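Local coordinates for protein 8-amino-8-demethylriboflavin N,N-dimethyltransferase (Streptomyces davawensis, PDB 4D7K) that transfers two methyl groups from S-adenosyl-L-methionine to 8-amino-8-demethyl-D-riboflavin, completing the last two steps of biosynthesis of the antibiotic roseoflavin, at residues P39-A43 and L92-G96; A115-D119 and A130-R134; F166-F170 and A333-V339; F179-I185 and C245-R251; L254-D259 and G308-T312. All coordinates share one frame; numbering follows the deposited sequence.

Overall arrangement
The five contacts illustrate how a homodimeric class I methyltransferase divides its work between domains. Interaction 1 comes first along the chain and belongs to the dimerisation domain, its centre about 30 Å from that of interaction 2, which joins helices 111-118 and 131-134; both touch the second subunit. Interaction 3 spans the catalytic domain, tying helix 167-171 to strand 337-344, and interactions 4 and 5 are nested inside the loop it closes. Interactions 3 and 4, centres about 17 Å apart, reach the same seven-stranded sheet. Interaction 4 pairs two of its parallel strands, and interaction 5 joins loops that follow strand 247-251 and helix 293-305, close to the predicted cofactor site.

Interaction 1 (P39-A43 and L92-G96); sequences PDLLA and LLRSG
The carboxylate of D40 is the flat group at work here, and its two oxygens find different partners in segment 92-96. D40 OD1 accepts a weak hydrogen bond from S95 N (3.4 Å, 149°). D40 OD2 is bridged by a water, 2.6 Å away, that donates both to it and, at 2.7 Å, to L93 O. One side chain thus links to two backbone positions, one weakly and directly, one through water. The guanidinium of R94 plays no part in this: the chain bends at chi3 (-55°), and NE pairs with D91 in a salt bridge. What R94 offers to segment 39-43 is its methylenes. Its CG lies 3.7 Å from P39 CB, and its CD 3.9 Å from A43 CB, so the aliphatic part spans the first and last residues of that segment. The proline ring is touched a second time where P39 CG comes within 4.0 Å of L93 CB. Around this patch, P39, L42 and R94 all rest on L86 of strand 83-86, while P39 also packs on V33 and L93 on L30 of helix 13-35. L93 further touches T105 of helix 102-107 and L17 of the second subunit.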
# COMPACT_ATOMS: atom_id res chain seq x y z
N PRO A 39 11.08 -16.93 -0.73
CA PRO A 39 10.90 -17.48 -2.07
C PRO A 39 12.08 -18.32 -2.53
O PRO A 39 11.89 -19.36 -3.16
CB PRO A 39 10.76 -16.24 -2.96
CG PRO A 39 10.33 -15.16 -2.03
CD PRO A 39 11.02 -15.46 -0.74
N ASP A 40 13.28 -17.87 -2.20
CA ASP A 40 14.50 -18.56 -2.58
C ASP A 40 14.66 -19.87 -1.81
O ASP A 40 15.14 -20.87 -2.34
CB ASP A 40 15.71 -17.64 -2.35
CG ASP A 40 15.55 -16.28 -3.03
OD1 ASP A 40 15.93 -16.16 -4.21
OD2 ASP A 40 15.04 -15.35 -2.39
N LEU A 41 14.23 -19.87 -0.55
CA LEU A 41 14.24 -21.08 0.26
C LEU A 41 13.24 -22.11 -0.26
O LEU A 41 13.39 -23.30 -0.02
CB LEU A 41 13.94 -20.75 1.73
CG LEU A 41 15.04 -20.09 2.57
CD1 LEU A 41 14.46 -19.58 3.88
CD2 LEU A 41 16.18 -21.07 2.84
N LEU A 42 12.21 -21.64 -0.96
CA LEU A 42 11.18 -22.54 -1.48
C LEU A 42 11.37 -22.83 -2.97
O LEU A 42 10.53 -23.47 -3.60
CB LEU A 42 9.80 -21.93 -1.24
CG LEU A 42 9.32 -21.82 0.22
CD1 LEU A 42 8.11 -20.89 0.32
CD2 LEU A 42 8.97 -23.19 0.76
N ALA A 43 12.49 -22.37 -3.52
CA ALA A 43 12.74 -22.45 -4.96
C ALA A 43 12.75 -23.88 -5.50
O ALA A 43 12.51 -24.08 -6.69
CB ALA A 43 14.06 -21.77 -5.30
N LEU A 92 8.07 -14.75 -8.70
CA LEU A 92 8.68 -13.54 -9.25
C LEU A 92 9.45 -12.75 -8.20
O LEU A 92 10.13 -11.77 -8.53
CB LEU A 92 7.61 -12.65 -9.88
CG LEU A 92 6.83 -13.22 -11.06
CD1 LEU A 92 5.74 -12.26 -11.50
CD2 LEU A 92 7.77 -13.56 -12.21
N LEU A 93 9.34 -13.16 -6.94
CA LEU A 93 10.04 -12.48 -5.87
C LEU A 93 11.35 -13.19 -5.55
O LEU A 93 12.02 -12.87 -4.57
CB LEU A 93 9.16 -12.37 -4.62
CG LEU A 93 7.90 -11.51 -4.79
CD1 LEU A 93 7.10 -11.42 -3.50
CD2 LEU A 93 8.27 -10.11 -5.26
N ARG A 94 11.72 -14.15 -6.39
CA ARG A 94 13.05 -14.75 -6.31
C ARG A 94 14.05 -13.86 -7.03
O ARG A 94 13.76 -13.33 -8.10
CB ARG A 94 13.09 -16.15 -6.92
CG ARG A 94 12.27 -17.20 -6.20
CD ARG A 94 12.48 -18.58 -6.81
NE ARG A 94 12.20 -18.62 -8.25
CZ ARG A 94 13.13 -18.78 -9.19
NH1 ARG A 94 14.41 -18.92 -8.85
NH2 ARG A 94 12.78 -18.80 -10.47
N SER A 95 15.23 -13.70 -6.45
CA SER A 95 16.29 -12.93 -7.07
C SER A 95 16.70 -13.54 -8.41
O SER A 95 16.98 -12.82 -9.37
CB SER A 95 17.51 -12.85 -6.14
OG SER A 95 17.10 -12.75 -4.78
N GLY A 96 16.70 -14.87 -8.47
CA GLY A 96 17.18 -15.58 -9.64
C GLY A 96 16.18 -15.84 -10.75
O GLY A 96 16.48 -16.56 -11.70
O HOH W 1 13.38 -13.38 -2.24

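Interaction 2 (A115-D119 and A130-R134); sequences AAYGD and AFQLR
Apolar packing between A116 and F131 brings the two helices together at their closest point, with CA atoms 4.7 Å apart. The methyl CB of A116 touches F131 at CA (3.8 Å) and at one ring atom, CD2 (4.1 Å); chi1 of -171° sets the phenylalanine CG opposite its backbone N and leaves CD2 as the ring atom nearest that methyl. A second apolar touch joins A115 CB to R134 CD at 3.6 Å. The small alanines A116 and A130 are consistent with so close an approach.

Contacts of methyl with carbonyl form a second group. A130 CB presses against A116 O at 3.2 Å and lies 3.8 Å from D119 O, filling the turn where helix 111-118 ends.

The charged pair forms a third. R134 reaches back, its chain bent at chi2 and chi3, and brings its guanidinium to the D119 carboxylate, probably as a salt bridge; the modelled atoms are too close together, so its exact geometry is doubtful.

Beyond the two segments, F131 stacks on H135 and meets F142 edge-to-face, while Y117 touches F28 of the second subunit. The whole consists of three short consecutive helices, 111-118, 120-126 and 131-134, folded against one another within the helical region that precedes the SAM-binding sheet in this O-methyltransferase.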
# COMPACT_ATOMS: atom_id res chain seq x y z
N ALA A 115 9.99 5.80 5.23
CA ALA A 115 9.96 6.99 6.07
C ALA A 115 9.92 8.27 5.23
O ALA A 115 9.41 9.30 5.69
CB ALA A 115 11.17 7.01 6.98
N ALA A 116 10.44 8.20 4.01
CA ALA A 116 10.42 9.34 3.11
C ALA A 116 9.01 9.60 2.58
O ALA A 116 8.54 10.73 2.57
CB ALA A 116 11.38 9.12 1.95
N TYR A 117 8.33 8.53 2.15
CA TYR A 117 6.95 8.64 1.69
C TYR A 117 6.03 9.11 2.82
O TYR A 117 4.97 9.68 2.56
CB TYR A 117 6.47 7.31 1.10
CG TYR A 117 7.03 7.05 -0.28
CD1 TYR A 117 8.33 6.59 -0.45
CD2 TYR A 117 6.27 7.29 -1.41
CE1 TYR A 117 8.86 6.38 -1.71
CE2 TYR A 117 6.78 7.07 -2.68
CZ TYR A 117 8.08 6.62 -2.82
OH TYR A 117 8.59 6.40 -4.07
N GLY A 118 6.43 8.87 4.06
CA GLY A 118 5.69 9.36 5.21
C GLY A 118 5.84 10.86 5.39
O GLY A 118 4.89 11.54 5.80
N ASP A 119 7.03 11.38 5.09
CA ASP A 119 7.32 12.81 5.23
C ASP A 119 6.84 13.63 4.03
O ASP A 119 7.34 14.73 3.79
CB ASP A 119 8.82 13.02 5.43
CG ASP A 119 9.16 13.49 6.83
OD1 ASP A 119 8.27 14.06 7.50
OD2 ASP A 119 10.32 13.28 7.25
N ALA A 130 11.32 14.84 0.01
CA ALA A 130 11.05 14.22 1.30
C ALA A 130 12.23 13.39 1.83
O ALA A 130 12.52 13.42 3.02
CB ALA A 130 9.81 13.36 1.21
N PHE A 131 12.90 12.67 0.93
CA PHE A 131 14.02 11.82 1.32
C PHE A 131 15.13 12.64 1.98
O PHE A 131 15.77 12.19 2.92
CB PHE A 131 14.56 11.06 0.12
CG PHE A 131 15.58 10.00 0.47
CD1 PHE A 131 16.92 10.33 0.63
CD2 PHE A 131 15.20 8.68 0.64
CE1 PHE A 131 17.86 9.37 0.96
CE2 PHE A 131 16.13 7.71 0.96
CZ PHE A 131 17.46 8.05 1.12
N GLN A 132 15.34 13.85 1.48
CA GLN A 132 16.42 14.70 1.98
C GLN A 132 16.05 15.41 3.28
O GLN A 132 16.89 16.10 3.87
CB GLN A 132 16.81 15.73 0.93
CG GLN A 132 17.29 15.12 -0.38
CD GLN A 132 17.72 16.17 -1.39
OE1 GLN A 132 18.01 17.31 -1.03
NE2 GLN A 132 17.75 15.78 -2.66
N LEU A 133 14.82 15.24 3.73
CA LEU A 133 14.40 15.82 5.01
C LEU A 133 14.84 14.92 6.17
O LEU A 133 15.25 15.41 7.22
CB LEU A 133 12.88 16.03 5.05
CG LEU A 133 12.32 17.22 4.29
CD1 LEU A 133 10.82 17.32 4.48
CD2 LEU A 133 12.99 18.51 4.72
N ARG A 134 14.75 13.61 5.97
CA ARG A 134 15.10 12.65 7.01
C ARG A 134 16.55 12.21 6.87
O ARG A 134 17.17 11.74 7.83
CB ARG A 134 14.15 11.45 6.97
CG ARG A 134 14.48 10.35 7.98
CD ARG A 134 13.24 9.61 8.45
NE ARG A 134 12.47 10.39 9.42
CZ ARG A 134 11.43 11.15 9.11
NH1 ARG A 134 11.01 11.22 7.86
NH2 ARG A 134 10.79 11.82 10.06

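Interaction 3 (F166-F170 and A333-V339); sequences FADDF and AGDVWAV
F166, F170 and W337 all carry CG opposite the carbonyl carbon and beside the backbone N (chi1 -73° in F170), a choice that sends both phenylalanine rings from segment 166-170 to the indole. Against F166 the indole comes edge first: NE1 of W337 stands 3.3 Å above the phenyl plane, over its centre, and 3.4 Å from F166 CD2. With centroids 4.5 Å apart and planes at 88°, this is a T-shaped stack in which the indole N-H edge leads. F170 behaves differently. Its plane is only 26° from that of the indole five-membered ring, but the rings are so displaced that little of one lies over the other; the closer touch is F170 CZ to W337 CB at 3.5 Å. A333 CB also touches this phenyl, 3.8 Å from F170 CD1, and V339 CG2 lies at its edge, in the ring plane.

A water links D169 OD2, to which it donates at 3.1 Å, to D335 N, from which it accepts.

Segment 333-339 holds the turn, around 334-336, of a beta hairpin and the start of strand 337-344; A333 N to W337 O at 2.8 Å closes it, joining antiparallel strands 325-333 and 337-344. Such a terminal hairpin, beside parallel strands, is characteristic of the class I methyltransferase sheet; here the aromatic cluster packs helix 167-171 against it.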
# COMPACT_ATOMS: atom_id res chain seq x y z
N PHE A 166 7.60 -1.66 -18.91
CA PHE A 166 7.06 -0.65 -19.82
C PHE A 166 7.65 -0.73 -21.23
O PHE A 166 7.39 0.14 -22.06
CB PHE A 166 7.31 0.76 -19.26
CG PHE A 166 6.43 1.12 -18.11
CD1 PHE A 166 5.07 1.34 -18.29
CD2 PHE A 166 6.95 1.26 -16.83
CE1 PHE A 166 4.25 1.69 -17.23
CE2 PHE A 166 6.14 1.61 -15.76
CZ PHE A 166 4.79 1.82 -15.96
N ALA A 167 8.43 -1.78 -21.49
CA ALA A 167 9.13 -1.90 -22.77
C ALA A 167 8.18 -1.89 -23.97
O ALA A 167 8.37 -1.11 -24.91
CB ALA A 167 9.98 -3.17 -22.78
N ASP A 168 7.17 -2.74 -23.94
CA ASP A 168 6.23 -2.84 -25.06
C ASP A 168 5.49 -1.52 -25.31
O ASP A 168 5.20 -1.18 -26.45
CB ASP A 168 5.23 -3.96 -24.83
CG ASP A 168 5.88 -5.33 -24.85
OD1 ASP A 168 6.91 -5.48 -25.54
OD2 ASP A 168 5.36 -6.25 -24.19
N ASP A 169 5.21 -0.79 -24.24
CA ASP A 169 4.48 0.48 -24.33
C ASP A 169 5.17 1.47 -25.26
O ASP A 169 4.51 2.25 -25.95
CB ASP A 169 4.30 1.10 -22.95
CG ASP A 169 3.17 0.46 -22.16
OD1 ASP A 169 2.29 -0.17 -22.79
OD2 ASP A 169 3.15 0.58 -20.92
N PHE A 170 6.50 1.45 -25.29
CA PHE A 170 7.25 2.31 -26.20
C PHE A 170 7.27 1.74 -27.61
O PHE A 170 6.98 2.45 -28.57
CB PHE A 170 8.69 2.51 -25.71
CG PHE A 170 8.80 3.40 -24.51
CD1 PHE A 170 8.58 4.77 -24.62
CD2 PHE A 170 9.12 2.88 -23.26
CE1 PHE A 170 8.68 5.59 -23.51
CE2 PHE A 170 9.21 3.70 -22.15
CZ PHE A 170 9.00 5.05 -22.28
N ALA A 333 2.78 6.88 -24.85
CA ALA A 333 3.31 5.52 -24.78
C ALA A 333 2.78 4.83 -23.54
O ALA A 333 3.49 4.65 -22.56
CB ALA A 333 4.84 5.54 -24.78
N GLY A 334 1.50 4.44 -23.58
CA GLY A 334 0.83 3.92 -22.41
C GLY A 334 0.24 5.04 -21.59
O GLY A 334 0.03 6.15 -22.09
N ASP A 335 -0.00 4.78 -20.31
CA ASP A 335 -0.70 5.75 -19.47
C ASP A 335 0.25 6.59 -18.62
O ASP A 335 -0.19 7.36 -17.76
CB ASP A 335 -1.70 5.03 -18.57
CG ASP A 335 -2.84 4.41 -19.35
OD1 ASP A 335 -3.21 4.97 -20.41
OD2 ASP A 335 -3.36 3.37 -18.91
N VAL A 336 1.55 6.46 -18.87
CA VAL A 336 2.52 7.25 -18.12
C VAL A 336 3.45 8.00 -19.05
O VAL A 336 3.48 9.23 -19.06
CB VAL A 336 3.38 6.37 -17.20
CG1 VAL A 336 4.39 7.23 -16.46
CG2 VAL A 336 2.50 5.61 -16.23
N TRP A 337 4.20 7.24 -19.84
CA TRP A 337 5.29 7.79 -20.62
C TRP A 337 4.84 8.27 -21.98
O TRP A 337 3.73 7.98 -22.43
CB TRP A 337 6.39 6.74 -20.77
CG TRP A 337 6.74 6.07 -19.48
CD1 TRP A 337 6.48 4.78 -19.14
CD2 TRP A 337 7.39 6.66 -18.35
NE1 TRP A 337 6.93 4.52 -17.86
CE2 TRP A 337 7.49 5.67 -17.36
CE3 TRP A 337 7.89 7.94 -18.07
CZ2 TRP A 337 8.08 5.90 -16.11
CZ3 TRP A 337 8.47 8.17 -16.84
CH2 TRP A 337 8.57 7.16 -15.87
N ALA A 338 5.71 9.03 -22.63
CA ALA A 338 5.43 9.55 -23.96
C ALA A 338 6.72 9.67 -24.76
O ALA A 338 7.80 9.79 -24.19
CB ALA A 338 4.75 10.91 -23.85
N VAL A 339 6.60 9.61 -26.08
CA VAL A 339 7.74 9.86 -26.93
C VAL A 339 7.64 11.26 -27.53
O VAL A 339 6.77 11.52 -28.37
CB VAL A 339 7.86 8.82 -28.05
CG1 VAL A 339 9.01 9.18 -28.98
CG2 VAL A 339 8.08 7.44 -27.45
O HOH W 2 0.88 2.10 -19.51

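Interaction 4 (F179-I185 and C245-R251); sequences FTRFADI and CDAYVLR
Adjacent parallel strands of the Rossmann-like class I methyltransferase sheet meet here: 181-185, the first strand in sequence, and 247-251, the fourth. Their ladder runs through A183 N to A247 O (2.8 Å), V249 N to A183 O (2.9 Å) and I185 N to V249 O (3.0 Å). Before the first bridge, the D246 side chain takes over the pairing. Its CG lies between the backbone N and carbonyl carbon (chi1 54°), aiming the carboxylate at segment 179-185: OD2 accepts from T180 N (3.0 Å, 165°) by its syn lone pair, and OD1 takes a weak bond from R181 N.

On one side of the sheet, A247 CB lies over the face of F179, a CH-pi contact 4.2 Å from the ring centroid, and F182 also touches that methyl. On the other, A183 CB packs against Y248 CD2. R181 runs out extended, and C245 SG rides 3.4 Å above its guanidinium plane, offset toward the rim. I185 abuts F237, a predicted cofactor-binding residue.

At the C-terminal end R251 NH2 bonds to G187 O in the glycine-rich loop that follows the first strand. D184 OD2 faces R251 NE at 3.6 Å, with carboxylate and guanidinium planes 70° apart. That separation and tilt make a loose salt bridge, in which the arginine probably steadies the buried aspartate by charge rather than by a directed bond.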
# COMPACT_ATOMS: atom_id res chain seq x y z
N PHE A 179 13.88 4.35 -38.61
CA PHE A 179 15.24 4.83 -38.40
C PHE A 179 16.22 3.67 -38.51
O PHE A 179 15.86 2.52 -38.25
CB PHE A 179 15.36 5.52 -37.03
CG PHE A 179 14.42 6.68 -36.86
CD1 PHE A 179 14.67 7.89 -37.47
CD2 PHE A 179 13.29 6.55 -36.07
CE1 PHE A 179 13.80 8.95 -37.32
CE2 PHE A 179 12.42 7.60 -35.91
CZ PHE A 179 12.67 8.81 -36.53
N THR A 180 17.45 3.97 -38.89
CA THR A 180 18.43 2.92 -39.15
C THR A 180 19.67 3.01 -38.27
O THR A 180 20.50 2.10 -38.25
CB THR A 180 18.89 2.94 -40.62
OG1 THR A 180 19.99 2.04 -40.78
CG2 THR A 180 19.33 4.34 -41.02
N ARG A 181 19.81 4.12 -37.54
CA ARG A 181 20.94 4.27 -36.64
C ARG A 181 20.55 5.02 -35.37
O ARG A 181 20.23 6.21 -35.39
CB ARG A 181 22.09 5.00 -37.34
CG ARG A 181 23.40 4.91 -36.58
CD ARG A 181 24.54 5.59 -37.32
NE ARG A 181 25.77 5.55 -36.54
CZ ARG A 181 26.85 6.28 -36.80
NH1 ARG A 181 26.85 7.12 -37.82
NH2 ARG A 181 27.92 6.18 -36.03
N PHE A 182 20.58 4.30 -34.25
CA PHE A 182 20.14 4.84 -32.98
C PHE A 182 21.30 5.29 -32.11
O PHE A 182 22.36 4.67 -32.10
CB PHE A 182 19.29 3.81 -32.24
CG PHE A 182 18.09 3.35 -33.00
CD1 PHE A 182 18.17 2.28 -33.88
CD2 PHE A 182 16.87 3.99 -32.84
CE1 PHE A 182 17.06 1.87 -34.59
CE2 PHE A 182 15.75 3.58 -33.55
CZ PHE A 182 15.85 2.51 -34.43
N ALA A 183 21.08 6.38 -31.37
CA ALA A 183 22.08 6.89 -30.44
C ALA A 183 21.45 7.06 -29.07
O ALA A 183 20.81 8.08 -28.79
CB ALA A 183 22.66 8.20 -30.94
N ASP A 184 21.64 6.07 -28.21
CA ASP A 184 21.07 6.09 -26.87
C ASP A 184 21.97 6.86 -25.91
O ASP A 184 22.97 6.32 -25.42
CB ASP A 184 20.83 4.67 -26.35
CG ASP A 184 19.75 4.61 -25.29
OD1 ASP A 184 19.52 5.63 -24.60
OD2 ASP A 184 19.12 3.54 -25.14
N ILE A 185 21.63 8.11 -25.66
CA ILE A 185 22.41 8.95 -24.75
C ILE A 185 21.98 8.72 -23.31
O ILE A 185 20.88 9.10 -22.91
CB ILE A 185 22.27 10.45 -25.10
CG1 ILE A 185 22.48 10.67 -26.59
CG2 ILE A 185 23.24 11.28 -24.27
CD1 ILE A 185 23.80 10.14 -27.10
N CYS A 245 23.93 9.90 -36.85
CA CYS A 245 22.80 9.09 -36.44
C CYS A 245 21.50 9.80 -36.81
O CYS A 245 21.41 11.02 -36.72
CB CYS A 245 22.86 8.81 -34.94
SG CYS A 245 24.30 7.82 -34.43
N ASP A 246 20.50 9.03 -37.23
CA ASP A 246 19.24 9.62 -37.66
C ASP A 246 18.19 9.53 -36.55
O ASP A 246 17.05 9.95 -36.73
CB ASP A 246 18.73 8.95 -38.94
CG ASP A 246 18.64 7.45 -38.82
OD1 ASP A 246 19.40 6.86 -38.02
OD2 ASP A 246 17.81 6.84 -39.53
N ALA A 247 18.59 8.99 -35.40
CA ALA A 247 17.72 8.95 -34.24
C ALA A 247 18.53 9.07 -32.95
O ALA A 247 19.39 8.24 -32.67
CB ALA A 247 16.90 7.66 -34.23
N TYR A 248 18.25 10.12 -32.18
CA TYR A 248 18.90 10.33 -30.89
C TYR A 248 17.88 10.18 -29.77
O TYR A 248 16.80 10.77 -29.83
CB TYR A 248 19.56 11.71 -30.83
CG TYR A 248 20.77 11.83 -31.72
CD1 TYR A 248 20.64 12.02 -33.08
CD2 TYR A 248 22.05 11.76 -31.18
CE1 TYR A 248 21.75 12.13 -33.90
CE2 TYR A 248 23.17 11.88 -31.99
CZ TYR A 248 23.01 12.06 -33.35
OH TYR A 248 24.12 12.18 -34.16
N VAL A 249 18.23 9.40 -28.76
CA VAL A 249 17.29 9.08 -27.69
C VAL A 249 17.78 9.56 -26.32
O VAL A 249 18.89 9.24 -25.90
CB VAL A 249 17.02 7.56 -27.63
CG1 VAL A 249 16.01 7.24 -26.54
CG2 VAL A 249 16.55 7.05 -28.99
N LEU A 250 16.94 10.34 -25.64
CA LEU A 250 17.22 10.82 -24.29
C LEU A 250 16.20 10.27 -23.31
O LEU A 250 15.08 10.78 -23.23
CB LEU A 250 17.22 12.35 -24.25
CG LEU A 250 18.46 13.07 -24.75
CD1 LEU A 250 18.18 14.55 -24.88
CD2 LEU A 250 19.61 12.82 -23.80
N ARG A 251 16.58 9.24 -22.56
CA ARG A 251 15.63 8.57 -21.67
C ARG A 251 15.95 8.81 -20.20
O ARG A 251 16.87 8.22 -19.64
CB ARG A 251 15.59 7.07 -21.97
CG ARG A 251 16.96 6.40 -22.09
CD ARG A 251 16.82 4.95 -22.51
NE ARG A 251 17.82 4.09 -21.88
CZ ARG A 251 17.63 3.42 -20.75
NH1 ARG A 251 16.47 3.52 -20.11
NH2 ARG A 251 18.59 2.66 -20.24

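Interaction 5 (L254-D259 and G308-T312); sequences LEDWAD and GEHRT
The backbones of segments 254-259 and 308-312 come nearest, by CA atoms, at D256 and G308, 4.3 Å apart, and beside them E309 N donates to E255 O over 3.3 Å. The bond is bent (137°), and neither segment forms a strand here.

R311 carries the side-chain part of the contact. Extended from CG to NE, it lays its guanidinium edge among acceptors of the opposite loop. NH1 of R311 binds L254 O at 2.7 Å and 160°, the nitrogen standing above the carbonyl plane although the oxygen lies in the guanidinium plane. NH2 of R311 serves two groups: D259 OD1 at 3.2 Å, in a salt bridge that meets this oxygen nearly along its C-O axis, and W257 O through a weaker bond of 3.4 Å. Two good partners and a weak third probably fix the rotation of the guanidinium, whose charge also meets W316 in a cation-pi contact.

The loop held in this way follows strand 247-251 in the Rossmann-like fold, at the C-terminal end of the parallel strands, where class I methyltransferases bind S-adenosyl-L-methionine. A258 is the N-cap of helix 259-270. W257 rests on F237, a predicted cofactor-binding residue.

The E255 and H310 side chains run alongside each other in the same direction, with the carboxylate and ring planes 75° apart. E255 OE2 reaches the edge of the imidazole 3.6 Å from H310 CE1, while D285, a like charge, lies close to the same oxygen. T312 caps helix 313-322 with its side chain, and E309 makes a long, weak ion pair with R65 of the second subunit.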
# COMPACT_ATOMS: atom_id res chain seq x y z
N LEU A 254 17.37 14.51 -18.71
CA LEU A 254 17.22 15.94 -18.49
C LEU A 254 16.31 16.26 -17.30
O LEU A 254 16.04 17.42 -17.01
CB LEU A 254 16.69 16.61 -19.75
CG LEU A 254 17.39 16.18 -21.04
CD1 LEU A 254 16.73 16.81 -22.25
CD2 LEU A 254 18.87 16.54 -20.97
N GLU A 255 15.84 15.21 -16.63
CA GLU A 255 14.94 15.37 -15.49
C GLU A 255 15.61 16.09 -14.32
O GLU A 255 14.96 16.84 -13.59
CB GLU A 255 14.43 14.00 -15.04
CG GLU A 255 13.51 13.33 -16.04
CD GLU A 255 13.31 11.85 -15.75
OE1 GLU A 255 14.16 11.27 -15.05
OE2 GLU A 255 12.30 11.28 -16.22
N ASP A 256 16.91 15.87 -14.15
CA ASP A 256 17.64 16.48 -13.04
C ASP A 256 18.72 17.45 -13.53
O ASP A 256 19.48 17.99 -12.72
CB ASP A 256 18.27 15.40 -12.15
CG ASP A 256 19.13 14.43 -12.93
OD1 ASP A 256 18.91 14.29 -14.15
OD2 ASP A 256 20.02 13.81 -12.32
N TRP A 257 18.78 17.67 -14.84
CA TRP A 257 19.69 18.68 -15.39
C TRP A 257 19.05 20.06 -15.32
O TRP A 257 17.84 20.21 -15.51
CB TRP A 257 20.06 18.35 -16.84
CG TRP A 257 21.13 17.32 -16.99
CD1 TRP A 257 21.28 16.17 -16.26
CD2 TRP A 257 22.22 17.34 -17.92
NE1 TRP A 257 22.39 15.48 -16.68
CE2 TRP A 257 22.99 16.18 -17.70
CE3 TRP A 257 22.63 18.23 -18.92
CZ2 TRP A 257 24.13 15.88 -18.44
CZ3 TRP A 257 23.76 17.94 -19.65
CH2 TRP A 257 24.50 16.77 -19.41
N ALA A 258 19.87 21.07 -15.06
CA ALA A 258 19.39 22.45 -15.05
C ALA A 258 19.07 22.90 -16.47
O ALA A 258 19.45 22.23 -17.44
CB ALA A 258 20.42 23.37 -14.42
N ASP A 259 18.38 24.02 -16.60
CA ASP A 259 18.04 24.56 -17.92
C ASP A 259 19.29 24.90 -18.71
O ASP A 259 19.45 24.47 -19.85
CB ASP A 259 17.15 25.80 -17.79
CG ASP A 259 15.73 25.46 -17.40
OD1 ASP A 259 15.32 24.30 -17.59
OD2 ASP A 259 15.01 26.36 -16.91
N GLY A 308 14.64 16.59 -8.99
CA GLY A 308 14.25 16.85 -10.37
C GLY A 308 12.75 16.80 -10.59
O GLY A 308 12.01 16.27 -9.76
N GLU A 309 12.31 17.34 -11.72
CA GLU A 309 10.89 17.44 -12.02
C GLU A 309 10.60 17.19 -13.50
O GLU A 309 11.44 17.45 -14.37
CB GLU A 309 10.38 18.82 -11.60
CG GLU A 309 8.87 18.94 -11.50
CD GLU A 309 8.43 20.31 -11.03
OE1 GLU A 309 9.27 21.23 -11.00
OE2 GLU A 309 7.23 20.48 -10.70
N HIS A 310 9.41 16.66 -13.79
CA HIS A 310 8.97 16.50 -15.17
C HIS A 310 8.59 17.86 -15.74
O HIS A 310 8.24 18.77 -14.99
CB HIS A 310 7.78 15.54 -15.26
CG HIS A 310 8.09 14.15 -14.83
ND1 HIS A 310 9.06 13.38 -15.44
CD2 HIS A 310 7.56 13.38 -13.85
CE1 HIS A 310 9.12 12.20 -14.85
NE2 HIS A 310 8.22 12.17 -13.89
N ARG A 311 8.66 18.00 -17.06
CA ARG A 311 8.37 19.28 -17.69
C ARG A 311 7.06 19.27 -18.47
O ARG A 311 6.64 18.24 -18.99
CB ARG A 311 9.52 19.69 -18.62
CG ARG A 311 10.80 20.12 -17.90
CD ARG A 311 11.88 20.50 -18.91
NE ARG A 311 13.07 21.10 -18.29
CZ ARG A 311 14.15 20.43 -17.93
NH1 ARG A 311 14.21 19.12 -18.10
NH2 ARG A 311 15.18 21.07 -17.38
N THR A 312 6.40 20.43 -18.52
CA THR A 312 5.22 20.60 -19.36
C THR A 312 5.66 20.75 -20.80
O THR A 312 6.86 20.86 -21.08
CB THR A 312 4.39 21.83 -18.96
OG1 THR A 312 5.14 23.02 -19.22
CG2 THR A 312 4.00 21.78 -17.50